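Local coordinates for uncharacterized protein (PDB 6QNM) that probably binds dioxygen at a di-iron centre carried by a metallo-beta-lactamase-type fold, its physiological role being uncharacterised, at residues A[43-48]-A[70-75]; A[52-57]-A[89-94]; A[74-79]-A[96-101]; A[138-143]-A[154-159]. All coordinates share one frame; numbering follows the deposited sequence.

Contact 1: residues A[43-48]-A[70-75]; sequences RGRGVL and VDKIDT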
loop_
_atom_site.group_PDB
_atom_site.type_symbol
_atom_site.label_atom_id
_atom_site.label_comp_id
_atom_site.label_asym_id
_atom_site.label_seq_id
_atom_site.Cartn_x
_atom_site.Cartn_y
_atom_site.Cartn_z
ATOM N N ARG A 43 29.686 -12.899 -4.923
ATOM C CA ARG A 43 31.039 -12.424 -5.221
ATOM C C ARG A 43 31.261 -11.221 -4.314
ATOM O O ARG A 43 31.202 -11.385 -3.084
ATOM C CB ARG A 43 31.196 -12.181 -6.723
ATOM C CG ARG A 43 30.934 -13.412 -7.575
ATOM C CD ARG A 43 32.123 -14.361 -7.563
ATOM N NE ARG A 43 31.745 -15.728 -7.920
ATOM C CZ ARG A 43 32.057 -16.319 -9.071
ATOM N NH1 ARG A 43 31.671 -17.566 -9.302
ATOM N NH2 ARG A 43 32.755 -15.668 -9.992
ATOM N N GLY A 44 31.489 -10.024 -4.834
ATOM C CA GLY A 44 31.622 -8.902 -3.932
ATOM C C GLY A 44 30.516 -7.880 -4.072
ATOM O O GLY A 44 30.690 -6.726 -3.673
ATOM N N ARG A 45 29.381 -8.288 -4.642
ATOM C CA ARG A 45 28.280 -7.388 -4.959
ATOM C C ARG A 45 27.077 -7.661 -4.064
ATOM O O ARG A 45 26.838 -8.795 -3.638
ATOM C CB ARG A 45 27.875 -7.518 -6.430
ATOM C CG ARG A 45 29.056 -7.632 -7.386
ATOM C CD ARG A 45 30.032 -6.475 -7.210
ATOM N NE ARG A 45 29.433 -5.186 -7.543
ATOM C CZ ARG A 45 30.120 -4.051 -7.630
ATOM N NH1 ARG A 45 29.499 -2.920 -7.942
ATOM N NH2 ARG A 45 31.429 -4.045 -7.407
ATOM N N GLY A 46 26.312 -6.606 -3.788
ATOM C CA GLY A 46 25.249 -6.650 -2.801
ATOM C C GLY A 46 23.861 -6.550 -3.409
ATOM O O GLY A 46 23.666 -5.927 -4.456
ATOM N N VAL A 47 22.901 -7.193 -2.746
ATOM C CA VAL A 47 21.476 -7.065 -3.034
ATOM C C VAL A 47 20.772 -6.736 -1.727
ATOM O O VAL A 47 20.951 -7.445 -0.731
ATOM C CB VAL A 47 20.888 -8.355 -3.641
ATOM C CG1 VAL A 47 19.388 -8.175 -3.931
ATOM C CG2 VAL A 47 21.653 -8.767 -4.893
ATOM N N LEU A 48 19.976 -5.668 -1.726
ATOM C CA LEU A 48 19.192 -5.271 -0.561
ATOM C C LEU A 48 17.735 -5.653 -0.783
ATOM O O LEU A 48 17.166 -5.361 -1.839
ATOM C CB LEU A 48 19.299 -3.766 -0.306
ATOM C CG LEU A 48 20.556 -3.244 0.387
ATOM C CD1 LEU A 48 20.515 -1.730 0.459
ATOM C CD2 LEU A 48 20.688 -3.846 1.782
ATOM N N VAL A 70 28.835 -0.082 0.718
ATOM C CA VAL A 70 27.570 0.304 0.096
ATOM C C VAL A 70 27.769 0.669 -1.367
ATOM O O VAL A 70 26.813 0.642 -2.150
ATOM C CB VAL A 70 26.913 1.467 0.872
ATOM C CG1 VAL A 70 26.583 1.038 2.295
ATOM C CG2 VAL A 70 27.821 2.689 0.876
ATOM N N ASP A 71 28.998 1.030 -1.745
ATOM C CA ASP A 71 29.451 1.178 -3.124
ATOM C C ASP A 71 29.007 0.029 -4.016
ATOM O O ASP A 71 28.626 0.234 -5.173
ATOM C CB ASP A 71 30.984 1.244 -3.156
ATOM C CG ASP A 71 31.511 2.631 -3.423
ATOM O OD1 ASP A 71 30.725 3.593 -3.330
ATOM O OD2 ASP A 71 32.716 2.758 -3.722
ATOM N N LYS A 72 29.071 -1.189 -3.486
ATOM C CA LYS A 72 28.938 -2.397 -4.284
ATOM C C LYS A 72 27.549 -3.014 -4.208
ATOM O O LYS A 72 27.366 -4.160 -4.630
ATOM C CB LYS A 72 30.007 -3.404 -3.865
ATOM C CG LYS A 72 31.389 -2.759 -3.785
ATOM C CD LYS A 72 32.520 -3.768 -3.763
ATOM C CE LYS A 72 33.866 -3.053 -3.674
ATOM N NZ LYS A 72 35.023 -3.948 -3.964
ATOM N N ILE A 73 26.566 -2.288 -3.687
ATOM C CA ILE A 73 25.189 -2.763 -3.723
ATOM C C ILE A 73 24.634 -2.402 -5.097
ATOM O O ILE A 73 24.446 -1.224 -5.412
ATOM C CB ILE A 73 24.345 -2.158 -2.599
ATOM C CG1 ILE A 73 24.845 -2.655 -1.239
ATOM C CG2 ILE A 73 22.884 -2.514 -2.796
ATOM C CD1 ILE A 73 24.245 -1.925 -0.067
ATOM N N ASP A 74 24.381 -3.420 -5.923
ATOM C CA ASP A 74 23.943 -3.225 -7.301
ATOM C C ASP A 74 22.439 -3.329 -7.486
ATOM O O ASP A 74 21.922 -2.849 -8.501
ATOM C CB ASP A 74 24.600 -4.258 -8.225
ATOM C CG ASP A 74 26.111 -4.225 -8.160
ATOM O OD1 ASP A 74 26.676 -3.150 -7.874
ATOM O OD2 ASP A 74 26.733 -5.282 -8.402
ATOM N N THR A 75 21.731 -3.950 -6.550
ATOM C CA THR A 75 20.332 -4.293 -6.743
ATOM C C THR A 75 19.560 -4.047 -5.460
ATOM O O THR A 75 20.012 -4.429 -4.377
ATOM C CB THR A 75 20.192 -5.758 -7.172
ATOM O OG1 THR A 75 20.796 -5.937 -8.459
ATOM C CG2 THR A 75 18.731 -6.172 -7.233
#
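Gly44 O rests against Lys72 CB at 3.4 Å where the parallel strands 45-49 and 73-77 come together, the two strands of a beta-alpha-beta unit whose crossover is helix 57-65. Arg45 comes next. Its chain folds back on itself, with chi2 near -55° and chi3 near -64°, and this turns the guanidinium onto the Asp74 carboxylate. The grip is side-on: NE of Arg45 reaches Asp74 OD2 at 2.8 Å, and NH1 takes OD1 equally closely. Each oxygen offers its syn lone pair, and the two flat groups are nearly coplanar, 25° apart. Lys72 CB lies over one face of the guanidinium, so the ion pair is fixed by two straight bonds at its edge and packed from above.

Gly46 N donates to Lys72 O, and Gly46 O then accepts from Asp74 N at 3.0 Å with a weaker, longer bond from Thr75 N. This forked carbonyl marks a beta bulge, the register slipping by one residue between the Gly46-Ile73 and Val47-Thr75 pairs. Val47 lies alongside Thr75, pointing the same way, with CG1 3.9 Å from CG2 of Thr75; the other methyl of Val47 faces Met139. Leu48 turns to the helix-covered face, where Ile64 and Trp92 also pack. Its side chain crosses that of Ile73 at about a right angle, Leu48 CD1 meeting Ile73 CD1 at 3.8 Å, while Leu48 N donates to Thr75 O at 2.9 Å.

Contact 2: residues A[52-57]-A[89-94]; sequences GGVHLF and IALWLG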
loop_
_atom_site.group_PDB
_atom_site.type_symbol
_atom_site.label_atom_id
_atom_site.label_comp_id
_atom_site.label_asym_id
_atom_site.label_seq_id
_atom_site.Cartn_x
_atom_site.Cartn_y
_atom_site.Cartn_z
ATOM N N GLY A 52 13.744 -0.015 3.191
ATOM C CA GLY A 52 12.810 0.700 4.047
ATOM C C GLY A 52 13.334 1.750 5.019
ATOM O O GLY A 52 13.625 2.883 4.621
ATOM N N GLY A 53 13.482 1.368 6.287
ATOM C CA GLY A 53 13.389 2.337 7.373
ATOM C C GLY A 53 14.436 3.439 7.291
ATOM O O GLY A 53 15.619 3.186 7.054
ATOM N N VAL A 54 13.983 4.678 7.508
ATOM C CA VAL A 54 14.879 5.801 7.785
ATOM C C VAL A 54 15.375 5.781 9.226
ATOM O O VAL A 54 16.563 6.010 9.486
ATOM C CB VAL A 54 14.206 7.136 7.431
ATOM C CG1 VAL A 54 14.751 8.261 8.298
ATOM C CG2 VAL A 54 14.486 7.450 5.987
ATOM N N HIS A 55 14.485 5.516 10.188
ATOM C CA HIS A 55 14.908 5.419 11.581
ATOM C C HIS A 55 15.955 4.328 11.777
ATOM O O HIS A 55 16.542 4.230 12.861
ATOM C CB HIS A 55 13.682 5.157 12.468
ATOM C CG HIS A 55 13.943 5.291 13.938
ATOM N ND1 HIS A 55 14.155 4.202 14.757
ATOM C CD2 HIS A 55 14.002 6.381 14.741
ATOM C CE1 HIS A 55 14.346 4.615 15.998
ATOM N NE2 HIS A 55 14.258 5.933 16.015
ATOM N N LEU A 56 16.210 3.526 10.742
ATOM C CA LEU A 56 17.214 2.478 10.762
ATOM C C LEU A 56 18.379 2.738 9.817
ATOM O O LEU A 56 19.354 1.981 9.855
ATOM C CB LEU A 56 16.570 1.138 10.376
ATOM C CG LEU A 56 15.294 0.745 11.115
ATOM C CD1 LEU A 56 14.652 -0.473 10.467
ATOM C CD2 LEU A 56 15.605 0.480 12.573
ATOM N N PHE A 57 18.319 3.791 8.993
ATOM C CA PHE A 57 19.232 3.906 7.855
ATOM C C PHE A 57 20.696 3.903 8.283
ATOM O O PHE A 57 21.480 3.063 7.832
ATOM C CB PHE A 57 18.918 5.170 7.049
ATOM C CG PHE A 57 19.830 5.375 5.868
ATOM C CD1 PHE A 57 19.676 4.619 4.721
ATOM C CD2 PHE A 57 20.853 6.311 5.915
ATOM C CE1 PHE A 57 20.515 4.794 3.636
ATOM C CE2 PHE A 57 21.697 6.493 4.830
ATOM C CZ PHE A 57 21.527 5.732 3.690
ATOM N N ILE A 89 13.915 5.725 0.203
ATOM C CA ILE A 89 14.512 5.367 -1.080
ATOM C C ILE A 89 15.602 6.361 -1.445
ATOM O O ILE A 89 16.669 5.983 -1.945
ATOM C CB ILE A 89 13.445 5.286 -2.187
ATOM C CG1 ILE A 89 12.159 4.645 -1.660
ATOM C CG2 ILE A 89 14.005 4.532 -3.379
ATOM C CD1 ILE A 89 10.924 5.082 -2.414
ATOM N N ALA A 90 15.335 7.653 -1.213
ATOM C CA ALA A 90 16.261 8.720 -1.587
ATOM C C ALA A 90 17.671 8.458 -1.072
ATOM O O ALA A 90 18.652 8.608 -1.812
ATOM C CB ALA A 90 15.739 10.058 -1.063
ATOM N N LEU A 91 17.791 8.067 0.199
ATOM C CA LEU A 91 19.111 7.819 0.760
ATOM C C LEU A 91 19.756 6.601 0.115
ATOM O O LEU A 91 20.940 6.626 -0.228
ATOM C CB LEU A 91 19.017 7.628 2.273
ATOM C CG LEU A 91 18.243 8.663 3.093
ATOM C CD1 LEU A 91 16.761 8.338 3.156
ATOM C CD2 LEU A 91 18.819 8.752 4.485
ATOM N N TRP A 92 18.977 5.542 -0.096
ATOM C CA TRP A 92 19.530 4.336 -0.692
ATOM C C TRP A 92 19.885 4.572 -2.154
ATOM O O TRP A 92 20.896 4.053 -2.646
ATOM C CB TRP A 92 18.547 3.172 -0.548
ATOM C CG TRP A 92 18.355 2.726 0.882
ATOM C CD1 TRP A 92 17.222 2.832 1.630
ATOM C CD2 TRP A 92 19.334 2.104 1.727
ATOM N NE1 TRP A 92 17.429 2.320 2.888
ATOM C CE2 TRP A 92 18.719 1.862 2.972
ATOM C CE3 TRP A 92 20.668 1.725 1.550
ATOM C CZ2 TRP A 92 19.392 1.262 4.034
ATOM C CZ3 TRP A 92 21.334 1.129 2.604
ATOM C CH2 TRP A 92 20.695 0.903 3.831
ATOM N N LEU A 93 19.078 5.362 -2.862
ATOM C CA LEU A 93 19.439 5.744 -4.223
ATOM C C LEU A 93 20.622 6.711 -4.264
ATOM O O LEU A 93 21.282 6.811 -5.305
ATOM C CB LEU A 93 18.236 6.344 -4.942
ATOM C CG LEU A 93 17.226 5.443 -5.647
ATOM C CD1 LEU A 93 15.947 6.212 -5.890
ATOM C CD2 LEU A 93 17.767 4.910 -6.959
ATOM N N GLY A 94 20.901 7.407 -3.159
ATOM C CA GLY A 94 21.974 8.381 -3.128
ATOM C C GLY A 94 23.342 7.828 -2.796
ATOM O O GLY A 94 24.356 8.284 -3.336
#
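Phe57 drives one edge of its ring into the face of the Trp92 indole, a T-shaped pair with the planes at 71° and the Phe57 centroid 4.6 Å from that of the six-membered ring of Trp92. The leading edge is the CD1-CE1 side of Phe57: CE1 stands over the centre of the indole, and CD1 comes within 3.4 Å of Trp92 CE2. A chi1 of 179° sends the Phe57 ring out from the loop towards helix 89-95.

One face of the same phenyl ring is covered by Leu91. Its CB makes a CH-pi contact, 3.6 Å from the Phe57 centroid and 22° off the ring normal, and CD2 of Leu91 follows along the ring, 3.5 Å from Phe57 CD2. Thus two consecutive helix residues hold Phe57 in different ways, Leu91 over a face and Trp92 at an edge, and together they would limit how far it can tilt. The other methyl of Leu91, CD1, turns to the loop and meets Val54 CG2 at 3.7 Å, the two side chains crossing at about a right angle.

No hydrogen bond spans this contact. Trp92 NE1 is buried without a partner in the model; Gly52 O lies near the indole plane, but at 4.2 Å.

The contact is apolar packing at the surface, joining the loop after strand 45-49 and the start of helix 57-65 to helix 89-95. Trp92 continues inward onto Val60, Val61 and Ile64 of helix 57-65 and onto Pro51, while Ile89 and Leu93 face Ile100 on strand 99-103.

Contact 3: residues A[74-79]-A[96-101]; sequences DTIFFS and TKAKIY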
loop_
_atom_site.group_PDB
_atom_site.type_symbol
_atom_site.label_atom_id
_atom_site.label_comp_id
_atom_site.label_asym_id
_atom_site.label_seq_id
_atom_site.Cartn_x
_atom_site.Cartn_y
_atom_site.Cartn_z
ATOM N N ASP A 74 24.381 -3.420 -5.923
ATOM C CA ASP A 74 23.943 -3.225 -7.301
ATOM C C ASP A 74 22.439 -3.329 -7.486
ATOM O O ASP A 74 21.922 -2.849 -8.501
ATOM C CB ASP A 74 24.600 -4.258 -8.225
ATOM C CG ASP A 74 26.111 -4.225 -8.160
ATOM O OD1 ASP A 74 26.676 -3.150 -7.874
ATOM O OD2 ASP A 74 26.733 -5.282 -8.402
ATOM N N THR A 75 21.731 -3.950 -6.550
ATOM C CA THR A 75 20.332 -4.293 -6.743
ATOM C C THR A 75 19.560 -4.047 -5.460
ATOM O O THR A 75 20.012 -4.429 -4.377
ATOM C CB THR A 75 20.192 -5.758 -7.172
ATOM O OG1 THR A 75 20.796 -5.937 -8.459
ATOM C CG2 THR A 75 18.731 -6.172 -7.233
ATOM N N ILE A 76 18.405 -3.404 -5.583
ATOM C CA ILE A 76 17.460 -3.256 -4.485
ATOM C C ILE A 76 16.154 -3.903 -4.914
ATOM O O ILE A 76 15.646 -3.625 -6.006
ATOM C CB ILE A 76 17.238 -1.780 -4.108
ATOM C CG1 ILE A 76 18.506 -1.176 -3.504
ATOM C CG2 ILE A 76 16.066 -1.644 -3.145
ATOM C CD1 ILE A 76 18.384 0.307 -3.219
ATOM N N PHE A 77 15.612 -4.761 -4.059
ATOM C CA PHE A 77 14.363 -5.454 -4.334
ATOM C C PHE A 77 13.294 -4.934 -3.390
ATOM O O PHE A 77 13.496 -4.909 -2.172
ATOM C CB PHE A 77 14.514 -6.967 -4.163
ATOM C CG PHE A 77 13.211 -7.712 -4.232
ATOM C CD1 PHE A 77 12.673 -8.077 -5.456
ATOM C CD2 PHE A 77 12.522 -8.044 -3.075
ATOM C CE1 PHE A 77 11.471 -8.759 -5.523
ATOM C CE2 PHE A 77 11.323 -8.721 -3.135
ATOM C CZ PHE A 77 10.794 -9.078 -4.360
ATOM N N PHE A 78 12.155 -4.543 -3.951
ATOM C CA PHE A 78 11.004 -4.111 -3.172
ATOM C C PHE A 78 9.877 -5.105 -3.398
ATOM O O PHE A 78 9.455 -5.322 -4.539
ATOM C CB PHE A 78 10.573 -2.695 -3.560
ATOM C CG PHE A 78 11.415 -1.615 -2.942
ATOM C CD1 PHE A 78 11.570 -1.542 -1.568
ATOM C CD2 PHE A 78 12.044 -0.669 -3.731
ATOM C CE1 PHE A 78 12.342 -0.549 -0.996
ATOM C CE2 PHE A 78 12.816 0.326 -3.164
ATOM C CZ PHE A 78 12.969 0.385 -1.798
ATOM N N SER A 79 9.395 -5.708 -2.309
ATOM C CA SER A 79 8.320 -6.687 -2.417
ATOM C C SER A 79 7.032 -6.048 -2.920
ATOM O O SER A 79 6.251 -6.693 -3.631
ATOM C CB SER A 79 8.094 -7.366 -1.065
ATOM O OG SER A 79 7.856 -6.407 -0.052
ATOM N N THR A 96 23.910 4.362 -2.955
ATOM C CA THR A 96 24.102 3.237 -3.851
ATOM C C THR A 96 23.849 3.710 -5.277
ATOM O O THR A 96 23.148 4.682 -5.526
ATOM C CB THR A 96 23.145 2.086 -3.539
ATOM O OG1 THR A 96 21.830 2.409 -4.024
ATOM C CG2 THR A 96 23.063 1.846 -2.017
ATOM N N LYS A 97 24.433 3.000 -6.212
ATOM C CA LYS A 97 24.175 3.169 -7.623
ATOM C C LYS A 97 23.298 2.026 -8.141
ATOM O O LYS A 97 23.364 1.628 -9.316
ATOM C CB LYS A 97 25.458 3.305 -8.423
ATOM C CG LYS A 97 25.786 4.728 -8.792
ATOM C CD LYS A 97 26.854 4.755 -9.868
ATOM C CE LYS A 97 27.960 5.763 -9.525
ATOM N NZ LYS A 97 29.125 5.788 -10.474
ATOM N N ALA A 98 22.466 1.477 -7.257
ATOM C CA ALA A 98 21.765 0.227 -7.496
ATOM C C ALA A 98 20.535 0.416 -8.373
ATOM O O ALA A 98 19.909 1.479 -8.406
ATOM C CB ALA A 98 21.334 -0.406 -6.172
ATOM N N LYS A 99 20.191 -0.652 -9.091
ATOM C CA LYS A 99 18.900 -0.782 -9.762
ATOM C C LYS A 99 17.832 -1.199 -8.758
ATOM O O LYS A 99 18.105 -1.933 -7.808
ATOM C CB LYS A 99 18.965 -1.829 -10.881
ATOM C CG LYS A 99 20.139 -1.663 -11.833
ATOM C CD LYS A 99 20.584 -3.015 -12.383
ATOM C CE LYS A 99 21.474 -3.764 -11.409
ATOM N NZ LYS A 99 21.305 -5.242 -11.516
ATOM N N ILE A 100 16.608 -0.723 -8.972
ATOM C CA ILE A 100 15.476 -1.045 -8.114
ATOM C C ILE A 100 14.523 -1.931 -8.903
ATOM O O ILE A 100 14.044 -1.540 -9.977
ATOM C CB ILE A 100 14.768 0.223 -7.617
ATOM C CG1 ILE A 100 15.679 1.006 -6.670
ATOM C CG2 ILE A 100 13.463 -0.135 -6.939
ATOM C CD1 ILE A 100 14.992 2.181 -6.013
ATOM N N TYR A 101 14.258 -3.126 -8.385
ATOM C CA TYR A 101 13.280 -4.032 -8.974
ATOM C C TYR A 101 11.993 -3.941 -8.167
ATOM O O TYR A 101 12.008 -4.104 -6.942
ATOM C CB TYR A 101 13.784 -5.475 -8.994
ATOM C CG TYR A 101 14.923 -5.737 -9.955
ATOM C CD1 TYR A 101 16.229 -5.419 -9.610
ATOM C CD2 TYR A 101 14.695 -6.322 -11.196
ATOM C CE1 TYR A 101 17.279 -5.664 -10.478
ATOM C CE2 TYR A 101 15.740 -6.571 -12.069
ATOM C CZ TYR A 101 17.031 -6.240 -11.702
ATOM O OH TYR A 101 18.079 -6.479 -12.559
#
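Asp74 O accepts from Lys99 N at 2.9 Å, the donor standing above the carbonyl plane rather than on a lone pair. Further along, the bonding straightens: Ile76 N gives to Lys99 O at 2.7 Å, Ile76 O takes Tyr101 N at 2.8 Å, and Phe78 N reaches Tyr101 O at 3.0 Å, each donor nearly along the C=O axis. Ile76 thus spends both its backbone N and O on the neighbouring strand. Phe77 N and Thr75 O turn the other way, to Leu48 on strand 45-49.

This alternation is the mark of an inner parallel strand, and strands 73-77 and 99-103 are joined through helix 89-95 as a beta-alpha-beta crossover.

Thr75 OG1 takes a hydrogen bond from Lys99 NZ at 3.2 Å. The lysine gets there by bending at chi3 (-81°), which folds its tail back across Asp74 O. The Asp74 carboxylate turns instead to Arg45. Thr96 OG1 is hydrogen-bonded to Trp92 O in the preceding helix and receives a weak bond from Ala98 N, while Ala98 O accepts from Arg120.

Apolar contacts occur on both faces. On the Thr75 side, its CG2 meets Tyr101 CD1 at 3.5 Å. On the Ile76 side, Ile100 CG2 touches the edge of the Phe78 ring 3.5 Å from CD2, and CG2 of Ile76 lies over a face of that ring.

Contact 4: residues A[138-143]-A[154-159]; sequences NMKCIP and GLYDER
The segments 138-143 and 154-157 run antiparallel, their axes at 146°, with Lys140-Tyr156 and Ile142-Gly154 as hydrogen-bonded pairs and Met139-Asp157 and Cys141-Leu155 as non-hydrogen-bonded ones. Tyr156 N points at Lys140 O almost dead straight, 2.8 Å away in the carbonyl plane.

On one face Leu155 wedges against its neighbours: CD1 packs 3.8 Å from Met139 CB and also touches Cys141 SG, while CD2 faces the sulfur of Met139. A chi1 of -168° swings the isobutyl group of Leu155 away from its own N and over the other strand. The opposite face carries Ile142 beside Tyr156, pointing the same way, with CG1 of Ile142 3.8 Å from Tyr156 CB. Here too Lys140, bent at chi3 and chi4, brings NZ to Glu158 OE1 in a salt bridge whose modelled length is too short to be trusted.

Water ties up the end where the second strand turns off. One molecule donates to Asn138 O and to Asp157 OD1, the latter at 2.6 Å, and accepts from Arg159 N; Asn138 O also takes Glu158 N at 3.3 Å. A second water accepts from Asn138 ND2 and donates to Glu158 OE2, the water lying 2.8 Å from OE2. Outside the pair, Asp157 OD2 is held by His17 and Asn138 OD1 by Ser132.

The arrangement is a beta hairpin within the second of the two sheets of a metallo-beta-lactamase-type sandwich, its Met139 and Leu155 facing Val47 and Leu49 of the other sheet.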
loop_
_atom_site.group_PDB
_atom_site.type_symbol
_atom_site.label_atom_id
_atom_site.label_comp_id
_atom_site.label_asym_id
_atom_site.label_seq_id
_atom_site.Cartn_x
_atom_site.Cartn_y
_atom_site.Cartn_z
ATOM N N ASN A 138 20.772 -17.580 -9.718
ATOM C CA ASN A 138 19.648 -16.709 -10.025
ATOM C C ASN A 138 18.804 -16.465 -8.781
ATOM O O ASN A 138 18.723 -17.310 -7.884
ATOM C CB ASN A 138 18.750 -17.311 -11.121
ATOM C CG ASN A 138 19.419 -17.337 -12.486
ATOM O OD1 ASN A 138 20.020 -16.353 -12.919
ATOM N ND2 ASN A 138 19.295 -18.463 -13.183
ATOM N N MET A 139 18.188 -15.288 -8.733
ATOM C CA MET A 139 17.133 -14.984 -7.778
ATOM C C MET A 139 15.843 -14.858 -8.569
ATOM O O MET A 139 15.811 -14.161 -9.588
ATOM C CB MET A 139 17.412 -13.683 -7.022
ATOM C CG MET A 139 18.862 -13.479 -6.583
ATOM S SD MET A 139 19.130 -11.870 -5.790
ATOM C CE MET A 139 19.149 -10.778 -7.205
ATOM N N LYS A 140 14.790 -15.536 -8.130
ATOM C CA LYS A 140 13.551 -15.520 -8.888
ATOM C C LYS A 140 12.554 -14.665 -8.110
ATOM O O LYS A 140 12.405 -14.847 -6.893
ATOM C CB LYS A 140 13.017 -16.945 -9.130
ATOM C CG LYS A 140 14.075 -18.017 -9.596
ATOM C CD LYS A 140 13.417 -19.458 -9.630
ATOM C CE LYS A 140 12.985 -20.013 -11.021
ATOM N NZ LYS A 140 13.979 -21.206 -11.029
ATOM N N CYS A 141 11.884 -13.734 -8.800
ATOM C CA CYS A 141 10.824 -12.939 -8.187
ATOM C C CYS A 141 9.559 -13.781 -8.176
ATOM O O CYS A 141 9.088 -14.197 -9.236
ATOM C CB CYS A 141 10.594 -11.656 -8.991
ATOM S SG CYS A 141 12.071 -10.657 -9.257
ATOM N N ILE A 142 9.019 -14.050 -6.993
ATOM C CA ILE A 142 7.937 -15.019 -6.821
ATOM C C ILE A 142 6.623 -14.250 -6.765
ATOM O O ILE A 142 6.435 -13.442 -5.846
ATOM C CB ILE A 142 8.118 -15.876 -5.556
ATOM C CG1 ILE A 142 9.470 -16.599 -5.579
ATOM C CG2 ILE A 142 6.952 -16.858 -5.399
ATOM C CD1 ILE A 142 9.725 -17.397 -6.847
ATOM N N PRO A 143 5.703 -14.458 -7.706
ATOM C CA PRO A 143 4.444 -13.699 -7.689
ATOM C C PRO A 143 3.695 -13.893 -6.375
ATOM O O PRO A 143 3.482 -15.018 -5.919
ATOM C CB PRO A 143 3.669 -14.276 -8.879
ATOM C CG PRO A 143 4.731 -14.809 -9.796
ATOM C CD PRO A 143 5.824 -15.320 -8.892
ATOM N N GLY A 154 7.734 -11.976 -3.736
ATOM C CA GLY A 154 8.836 -12.434 -2.918
ATOM C C GLY A 154 10.086 -12.595 -3.772
ATOM O O GLY A 154 10.055 -12.461 -4.990
ATOM N N LEU A 155 11.200 -12.900 -3.110
ATOM C CA LEU A 155 12.466 -13.118 -3.802
ATOM C C LEU A 155 13.072 -14.425 -3.319
ATOM O O LEU A 155 13.411 -14.557 -2.140
ATOM C CB LEU A 155 13.443 -11.961 -3.584
ATOM C CG LEU A 155 14.659 -12.027 -4.517
ATOM C CD1 LEU A 155 14.223 -11.924 -5.972
ATOM C CD2 LEU A 155 15.672 -10.955 -4.198
ATOM N N TYR A 156 13.215 -15.378 -4.230
ATOM C CA TYR A 156 13.754 -16.691 -3.909
ATOM C C TYR A 156 15.220 -16.718 -4.317
ATOM O O TYR A 156 15.544 -16.620 -5.506
ATOM C CB TYR A 156 12.964 -17.794 -4.609
ATOM C CG TYR A 156 13.421 -19.187 -4.241
ATOM C CD1 TYR A 156 13.450 -19.599 -2.914
ATOM C CD2 TYR A 156 13.828 -20.087 -5.218
ATOM C CE1 TYR A 156 13.867 -20.870 -2.570
ATOM C CE2 TYR A 156 14.249 -21.363 -4.883
ATOM C CZ TYR A 156 14.267 -21.748 -3.557
ATOM O OH TYR A 156 14.682 -23.014 -3.216
ATOM N N ASP A 157 16.101 -16.835 -3.328
ATOM C CA ASP A 157 17.534 -16.976 -3.565
ATOM C C ASP A 157 17.806 -18.453 -3.810
ATOM O O ASP A 157 17.911 -19.242 -2.868
ATOM C CB ASP A 157 18.331 -16.443 -2.381
ATOM C CG ASP A 157 19.825 -16.376 -2.659
ATOM O OD1 ASP A 157 20.214 -15.996 -3.787
ATOM O OD2 ASP A 157 20.612 -16.698 -1.743
ATOM N N GLU A 158 17.914 -18.828 -5.088
ATOM C CA GLU A 158 18.054 -20.235 -5.453
ATOM C C GLU A 158 19.275 -20.869 -4.803
ATOM O O GLU A 158 19.215 -22.017 -4.348
ATOM C CB GLU A 158 18.161 -20.376 -6.970
ATOM C CG GLU A 158 16.837 -20.372 -7.690
ATOM C CD GLU A 158 16.964 -20.844 -9.109
ATOM O OE1 GLU A 158 15.994 -21.450 -9.622
ATOM O OE2 GLU A 158 18.031 -20.621 -9.721
ATOM N N ARG A 159 20.393 -20.144 -4.772
ATOM C CA ARG A 159 21.641 -20.719 -4.284
ATOM C C ARG A 159 21.533 -21.116 -2.816
ATOM O O ARG A 159 22.053 -22.163 -2.409
ATOM C CB ARG A 159 22.786 -19.729 -4.499
ATOM C CG ARG A 159 24.043 -20.050 -3.711
ATOM C CD ARG A 159 24.826 -21.171 -4.364
ATOM N NE ARG A 159 25.326 -20.790 -5.679
ATOM C CZ ARG A 159 26.579 -20.424 -5.927
ATOM N NH1 ARG A 159 26.935 -20.096 -7.160
ATOM N NH2 ARG A 159 27.472 -20.381 -4.948
HETATM O O HOH W 1 20.870 -17.402 -5.902
HETATM O O HOH W 2 17.490 -20.773 -12.451
#

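Contacts 1 and 3 share strand 73-77, with Asp74 and Thr75 common to both, and build neighbouring parallel pairs of one sheet; contact 1 is partly buried and carries an ion pair at its more exposed edge, contact 3 lies deeper. Contact 2 is the surface member and lacks hydrogen bonds: loop and helix meet through rings and methyls on the outer side of that sheet, Trp92 touching both Leu48 and Ile76. Contact 4, buried and antiparallel, belongs to the other sheet. It meets contact 3 where Phe77 packs on Cys141 and Leu155, and contact 1 through Val47 and Met139, while staying about 13 Å from contact 2 at the nearest atoms.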